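Local coordinates for protein leucyl aminopeptidase (Trypanosoma brucei brucei, PDB 5NTD) that probably cleaves amino-terminal residues such as leucine from peptides, as a hexameric M17 metallo-aminopeptidase with manganese ions in its active site, at residues S205-P217 against K310-L324. Sequence-based numbering, arbitrary orientation.
With MN (manganese (II) ion), chain B; BES (2-(3-amino-2-hydroxy-4-phenyl-butyrylamino)-4-methyl-pentanoic acid), chain C.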
loop_
_atom_site.group_PDB
_atom_site.type_symbol
_atom_site.label_atom_id
_atom_site.label_comp_id
_atom_site.label_asym_id
_atom_site.label_seq_id
_atom_site.Cartn_x
_atom_site.Cartn_y
_atom_site.Cartn_z
ATOM N N SER G 205 -22.290 34.127 14.369
ATOM C CA SER G 205 -21.157 33.921 13.457
ATOM C C SER G 205 -20.529 32.522 13.632
ATOM O O SER G 205 -20.155 31.884 12.667
ATOM C CB SER G 205 -20.109 34.993 13.622
ATOM O OG SER G 205 -20.427 36.117 12.803
ATOM N N THR G 206 -20.422 32.059 14.872
ATOM C CA THR G 206 -19.950 30.701 15.137
ATOM C C THR G 206 -20.837 29.660 14.413
ATOM O O THR G 206 -20.346 28.735 13.781
ATOM C CB THR G 206 -19.969 30.386 16.621
ATOM O OG1 THR G 206 -19.062 31.261 17.284
ATOM C CG2 THR G 206 -19.535 28.927 16.899
ATOM N N GLN G 207 -22.149 29.874 14.503
ATOM C CA GLN G 207 -23.145 28.950 13.946
ATOM C C GLN G 207 -23.300 29.053 12.439
ATOM O O GLN G 207 -23.502 28.051 11.767
ATOM C CB GLN G 207 -24.483 29.115 14.606
ATOM C CG GLN G 207 -24.436 28.664 16.055
ATOM C CD GLN G 207 -25.757 28.848 16.775
ATOM O OE1 GLN G 207 -26.600 29.657 16.358
ATOM N NE2 GLN G 207 -25.927 28.132 17.866
ATOM N N LEU G 208 -23.175 30.251 11.903
ATOM C CA LEU G 208 -23.157 30.413 10.432
ATOM C C LEU G 208 -21.918 29.706 9.861
ATOM O O LEU G 208 -21.992 29.036 8.855
ATOM C CB LEU G 208 -23.152 31.881 10.025
ATOM C CG LEU G 208 -23.050 32.141 8.535
ATOM C CD1 LEU G 208 -24.185 31.477 7.781
ATOM C CD2 LEU G 208 -23.073 33.641 8.261
ATOM N N CYS G 209 -20.792 29.916 10.516
ATOM C CA CYS G 209 -19.521 29.292 10.131
ATOM C C CYS G 209 -19.679 27.775 10.149
ATOM O O CYS G 209 -19.370 27.080 9.181
ATOM C CB CYS G 209 -18.421 29.721 11.059
ATOM S SG CYS G 209 -16.780 29.090 10.608
ATOM N N GLN G 210 -20.272 27.293 11.229
ATOM C CA GLN G 210 -20.606 25.864 11.368
ATOM C C GLN G 210 -21.476 25.369 10.225
ATOM O O GLN G 210 -21.244 24.297 9.636
ATOM C CB GLN G 210 -21.291 25.607 12.688
ATOM C CG GLN G 210 -21.386 24.151 13.053
ATOM C CD GLN G 210 -22.389 23.916 14.177
ATOM O OE1 GLN G 210 -22.022 23.545 15.281
ATOM N NE2 GLN G 210 -23.668 24.098 13.872
ATOM N N ARG G 211 -22.458 26.175 9.873
ATOM C CA ARG G 211 -23.434 25.813 8.821
ATOM C C ARG G 211 -22.734 25.654 7.492
ATOM O O ARG G 211 -22.958 24.689 6.757
ATOM C CB ARG G 211 -24.521 26.879 8.723
ATOM C CG ARG G 211 -25.665 26.503 7.788
ATOM C CD ARG G 211 -26.802 27.533 7.803
ATOM N NE ARG G 211 -27.842 27.110 6.888
ATOM C CZ ARG G 211 -28.702 26.117 7.129
ATOM N NH1 ARG G 211 -28.716 25.481 8.295
ATOM N NH2 ARG G 211 -29.558 25.749 6.166
ATOM N N LEU G 212 -21.911 26.631 7.167
ATOM C CA LEU G 212 -21.213 26.663 5.875
ATOM C C LEU G 212 -20.257 25.443 5.747
ATOM O O LEU G 212 -20.159 24.816 4.702
ATOM C CB LEU G 212 -20.444 27.958 5.688
ATOM C CG LEU G 212 -21.297 29.244 5.615
ATOM C CD1 LEU G 212 -20.418 30.444 5.755
ATOM C CD2 LEU G 212 -22.081 29.328 4.316
ATOM N N VAL G 213 -19.582 25.143 6.841
ATOM C CA VAL G 213 -18.596 24.063 6.872
ATOM C C VAL G 213 -19.278 22.683 6.808
ATOM O O VAL G 213 -18.915 21.836 6.002
ATOM C CB VAL G 213 -17.666 24.202 8.086
ATOM C CG1 VAL G 213 -16.695 23.029 8.161
ATOM C CG2 VAL G 213 -16.881 25.486 7.957
ATOM N N ASP G 214 -20.309 22.516 7.618
ATOM C CA ASP G 214 -21.158 21.284 7.628
ATOM C C ASP G 214 -21.781 21.005 6.262
ATOM O O ASP G 214 -21.942 19.883 5.854
ATOM C CB ASP G 214 -22.320 21.390 8.621
ATOM C CG ASP G 214 -21.948 20.969 10.037
ATOM O OD1 ASP G 214 -20.973 20.213 10.222
ATOM O OD2 ASP G 214 -22.615 21.460 10.959
ATOM N N ALA G 215 -22.170 22.063 5.570
ATOM C CA ALA G 215 -22.942 21.927 4.337
ATOM C C ALA G 215 -22.138 21.120 3.347
ATOM O O ALA G 215 -20.951 21.381 3.146
ATOM C CB ALA G 215 -23.300 23.287 3.755
ATOM N N PRO G 216 -22.786 20.166 2.677
ATOM C CA PRO G 216 -22.079 19.412 1.656
ATOM C C PRO G 216 -21.858 20.240 0.415
ATOM O O PRO G 216 -22.517 21.242 0.217
ATOM C CB PRO G 216 -23.027 18.268 1.367
ATOM C CG PRO G 216 -24.376 18.855 1.584
ATOM C CD PRO G 216 -24.195 19.774 2.760
ATOM N N PRO G 217 -20.897 19.839 -0.433
ATOM C CA PRO G 217 -20.516 20.705 -1.546
ATOM C C PRO G 217 -21.574 20.782 -2.609
ATOM O O PRO G 217 -21.480 21.614 -3.477
ATOM C CB PRO G 217 -19.241 20.044 -2.088
ATOM C CG PRO G 217 -18.773 19.123 -1.026
ATOM C CD PRO G 217 -20.005 18.676 -0.317
ATOM N N LYS G 310 -15.311 18.545 2.316
ATOM C CA LYS G 310 -16.314 19.648 2.321
ATOM C C LYS G 310 -15.938 20.687 3.391
ATOM O O LYS G 310 -16.355 21.845 3.299
ATOM C CB LYS G 310 -17.733 19.166 2.574
ATOM C CG LYS G 310 -17.977 18.711 4.001
ATOM C CD LYS G 310 -19.402 18.248 4.269
ATOM C CE LYS G 310 -19.490 17.675 5.678
ATOM N NZ LYS G 310 -20.865 17.403 6.145
ATOM N N HIS G 311 -15.134 20.260 4.373
ATOM C CA HIS G 311 -14.589 21.152 5.392
ATOM C C HIS G 311 -13.447 22.048 4.895
ATOM O O HIS G 311 -12.984 22.925 5.639
ATOM C CB HIS G 311 -14.089 20.402 6.615
ATOM C CG HIS G 311 -15.137 19.616 7.327
ATOM N ND1 HIS G 311 -14.822 18.585 8.171
ATOM C CD2 HIS G 311 -16.491 19.691 7.333
ATOM C CE1 HIS G 311 -15.929 18.045 8.656
ATOM N NE2 HIS G 311 -16.955 18.695 8.157
ATOM N N ASP G 312 -13.041 21.875 3.641
ATOM C CA ASP G 312 -11.819 22.524 3.133
ATOM C C ASP G 312 -12.027 24.009 2.822
ATOM O O ASP G 312 -11.110 24.709 2.381
ATOM C CB ASP G 312 -11.237 21.788 1.909
ATOM C CG ASP G 312 -9.746 21.824 1.870
ATOM O OD1 ASP G 312 -9.120 21.935 2.963
ATOM O OD2 ASP G 312 -9.081 21.707 0.774
ATOM N N MET G 313 -13.246 24.467 3.039
ATOM C CA MET G 313 -13.569 25.917 2.976
ATOM C C MET G 313 -13.677 26.540 4.387
ATOM O O MET G 313 -14.125 27.657 4.561
ATOM C CB MET G 313 -14.780 26.221 2.092
ATOM C CG MET G 313 -15.953 25.280 2.209
ATOM S SD MET G 313 -16.475 25.039 3.898
ATOM C CE MET G 313 -17.173 26.668 4.212
ATOM N N GLY G 314 -13.236 25.792 5.387
ATOM C CA GLY G 314 -13.338 26.217 6.788
ATOM C C GLY G 314 -12.611 27.505 7.115
ATOM O O GLY G 314 -13.038 28.269 7.953
ATOM N N GLY G 315 -11.513 27.744 6.429
ATOM C CA GLY G 315 -10.751 29.003 6.576
ATOM C C GLY G 315 -11.494 30.182 5.973
ATOM O O GLY G 315 -11.503 31.278 6.523
ATOM N N ALA G 316 -12.116 29.956 4.834
ATOM C CA ALA G 316 -12.936 31.011 4.184
ATOM C C ALA G 316 -14.163 31.358 5.040
ATOM O O ALA G 316 -14.527 32.506 5.187
ATOM C CB ALA G 316 -13.368 30.602 2.792
ATOM N N ALA G 317 -14.788 30.339 5.572
ATOM C CA ALA G 317 -15.923 30.532 6.448
ATOM C C ALA G 317 -15.506 31.300 7.697
ATOM O O ALA G 317 -16.230 32.182 8.158
ATOM C CB ALA G 317 -16.561 29.211 6.850
ATOM N N ALA G 318 -14.351 30.955 8.233
ATOM C CA ALA G 318 -13.860 31.595 9.436
ATOM C C ALA G 318 -13.651 33.117 9.231
ATOM O O ALA G 318 -14.135 33.924 9.998
ATOM C CB ALA G 318 -12.569 30.961 9.905
ATOM N N VAL G 319 -12.915 33.474 8.188
ATOM C CA VAL G 319 -12.661 34.882 7.899
ATOM C C VAL G 319 -13.947 35.610 7.493
ATOM O O VAL G 319 -14.169 36.755 7.864
ATOM C CB VAL G 319 -11.568 35.122 6.850
ATOM C CG1 VAL G 319 -10.245 34.566 7.354
ATOM C CG2 VAL G 319 -11.912 34.556 5.488
ATOM N N PHE G 320 -14.784 34.934 6.743
ATOM C CA PHE G 320 -16.065 35.515 6.337
ATOM C C PHE G 320 -16.887 35.899 7.553
ATOM O O PHE G 320 -17.403 36.994 7.659
ATOM C CB PHE G 320 -16.865 34.555 5.468
ATOM C CG PHE G 320 -18.200 35.087 5.051
ATOM C CD1 PHE G 320 -18.296 36.280 4.352
ATOM C CD2 PHE G 320 -19.378 34.391 5.340
ATOM C CE1 PHE G 320 -19.535 36.768 3.940
ATOM C CE2 PHE G 320 -20.616 34.874 4.938
ATOM C CZ PHE G 320 -20.692 36.076 4.241
ATOM N N CYS G 321 -17.029 34.964 8.481
ATOM C CA CYS G 321 -17.900 35.176 9.641
ATOM C C CYS G 321 -17.270 36.145 10.649
ATOM O O CYS G 321 -17.973 36.896 11.316
ATOM C CB CYS G 321 -18.296 33.870 10.270
ATOM S SG CYS G 321 -19.354 32.856 9.185
ATOM N N GLY G 322 -15.968 36.106 10.777
ATOM C CA GLY G 322 -15.240 37.069 11.631
ATOM C C GLY G 322 -15.442 38.485 11.104
ATOM O O GLY G 322 -15.645 39.436 11.845
ATOM N N PHE G 323 -15.379 38.592 9.782
ATOM C CA PHE G 323 -15.704 39.829 9.066
ATOM C C PHE G 323 -17.134 40.276 9.399
ATOM O O PHE G 323 -17.371 41.440 9.696
ATOM C CB PHE G 323 -15.543 39.648 7.588
ATOM C CG PHE G 323 -15.862 40.868 6.781
ATOM C CD1 PHE G 323 -14.877 41.772 6.448
ATOM C CD2 PHE G 323 -17.127 41.053 6.260
ATOM C CE1 PHE G 323 -15.148 42.859 5.624
ATOM C CE2 PHE G 323 -17.416 42.138 5.443
ATOM C CZ PHE G 323 -16.424 43.041 5.123
ATOM N N LEU G 324 -18.090 39.364 9.296
ATOM C CA LEU G 324 -19.515 39.704 9.573
ATOM C C LEU G 324 -19.677 40.221 10.990
ATOM O O LEU G 324 -20.374 41.211 11.222
ATOM C CB LEU G 324 -20.458 38.534 9.381
ATOM C CG LEU G 324 -20.661 38.076 7.935
ATOM C CD1 LEU G 324 -21.676 36.940 7.920
ATOM C CD2 LEU G 324 -21.107 39.217 7.025
HETATM MN MN MN B . -7.201 21.297 0.540
HETATM N N2 BES C . -7.134 20.380 2.341
HETATM C C1 BES C . -5.984 19.501 2.542
HETATM C C6 BES C . -5.449 19.510 3.995
HETATM C C7 BES C . -6.150 18.641 5.002
HETATM C C8 BES C . -7.285 19.090 5.663
HETATM C C12 BES C . -5.642 17.392 5.336
HETATM C C9 BES C . -7.927 18.289 6.604
HETATM C C11 BES C . -6.289 16.581 6.281
HETATM C C10 BES C . -7.435 17.023 6.911
HETATM C C2 BES C . -4.909 19.957 1.531
HETATM O O2 BES C . -5.448 20.547 0.308
HETATM C C3 BES C . -4.118 18.748 1.128
HETATM O O3 BES C . -4.598 18.130 0.149
HETATM N N1 BES C . -3.002 18.560 1.851
HETATM C C4 BES C . -2.064 17.491 1.674
HETATM C C13 BES C . -0.938 17.877 0.721
HETATM C C14 BES C . -0.122 16.702 0.185
HETATM C C15 BES C . -0.895 15.488 -0.318
HETATM C C16 BES C . 0.726 17.168 -0.973
HETATM C C5 BES C . -1.429 17.121 2.971
HETATM O O1 BES C . -1.258 15.923 3.196
HETATM O O4 BES C . -1.085 18.000 3.766
HETATM O O HOH W 1 -19.720 18.046 8.983
HETATM O O HOH W 2 -18.778 22.854 3.450
#
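Cys321 drops its thiol as a knob into a hole lined by Ser205, Leu208, Cys209 and Leu212. Its SG lies 3.5 Å from Cys209 N and 3.8 Å from Leu208 CG. One turn earlier in helix 314-328, Ala317 CB meets Cys209 SG; with SG anti to the backbone N (chi1 -176°) it lies against this small methyl. The short helical segments run nearly antiparallel, at 154°, with axes 9.0 Å apart at closest approach; the small Cys209, Ala317 and Cys321 are consistent with this. Val213 straddles the start of helix 314-328. Its CG2 rests on Gly314 CA and Ala317 CB, while CG1 approaches the His311 ring obliquely, 3.4 Å from CD2. The bent Met313 chain brings CE back over Leu212, 3.8 Å from its CB. On the flank Leu212 and Phe320 cross at about a right angle, CD1 4.1 Å from CD2, where helix 222-236 also packs.

The Lys310 end is looser, polar and watered. Lys310 extends past Pro217, and its NZ donates to Asp214 O at 2.7 Å, 17° off the carbonyl plane. This bond takes up a carbonyl at the C-terminal end of helix 196-214. A water accepts from Lys310 NZ, donates to Asp214 OD1 and meets His311 NE2 in the plane of the ring. Asp214 also bonds His163 through OD2. A second water lies among carbonyl oxygens, including Ala215 O and Lys310 O, more than its protons can serve at once. Even this side is buried, since His457 of the second subunit packs on Asp214 and Lys310.

Next in the chain after His311, Asp312 points away from the helix pair and binds manganese through OD2 at 1.9 Å, together with Lys289, Asp294, Glu373 and bestatin. The tight helix pair thus adjoins the bestatin-bound metal centre of an M17 leucyl aminopeptidase catalytic domain.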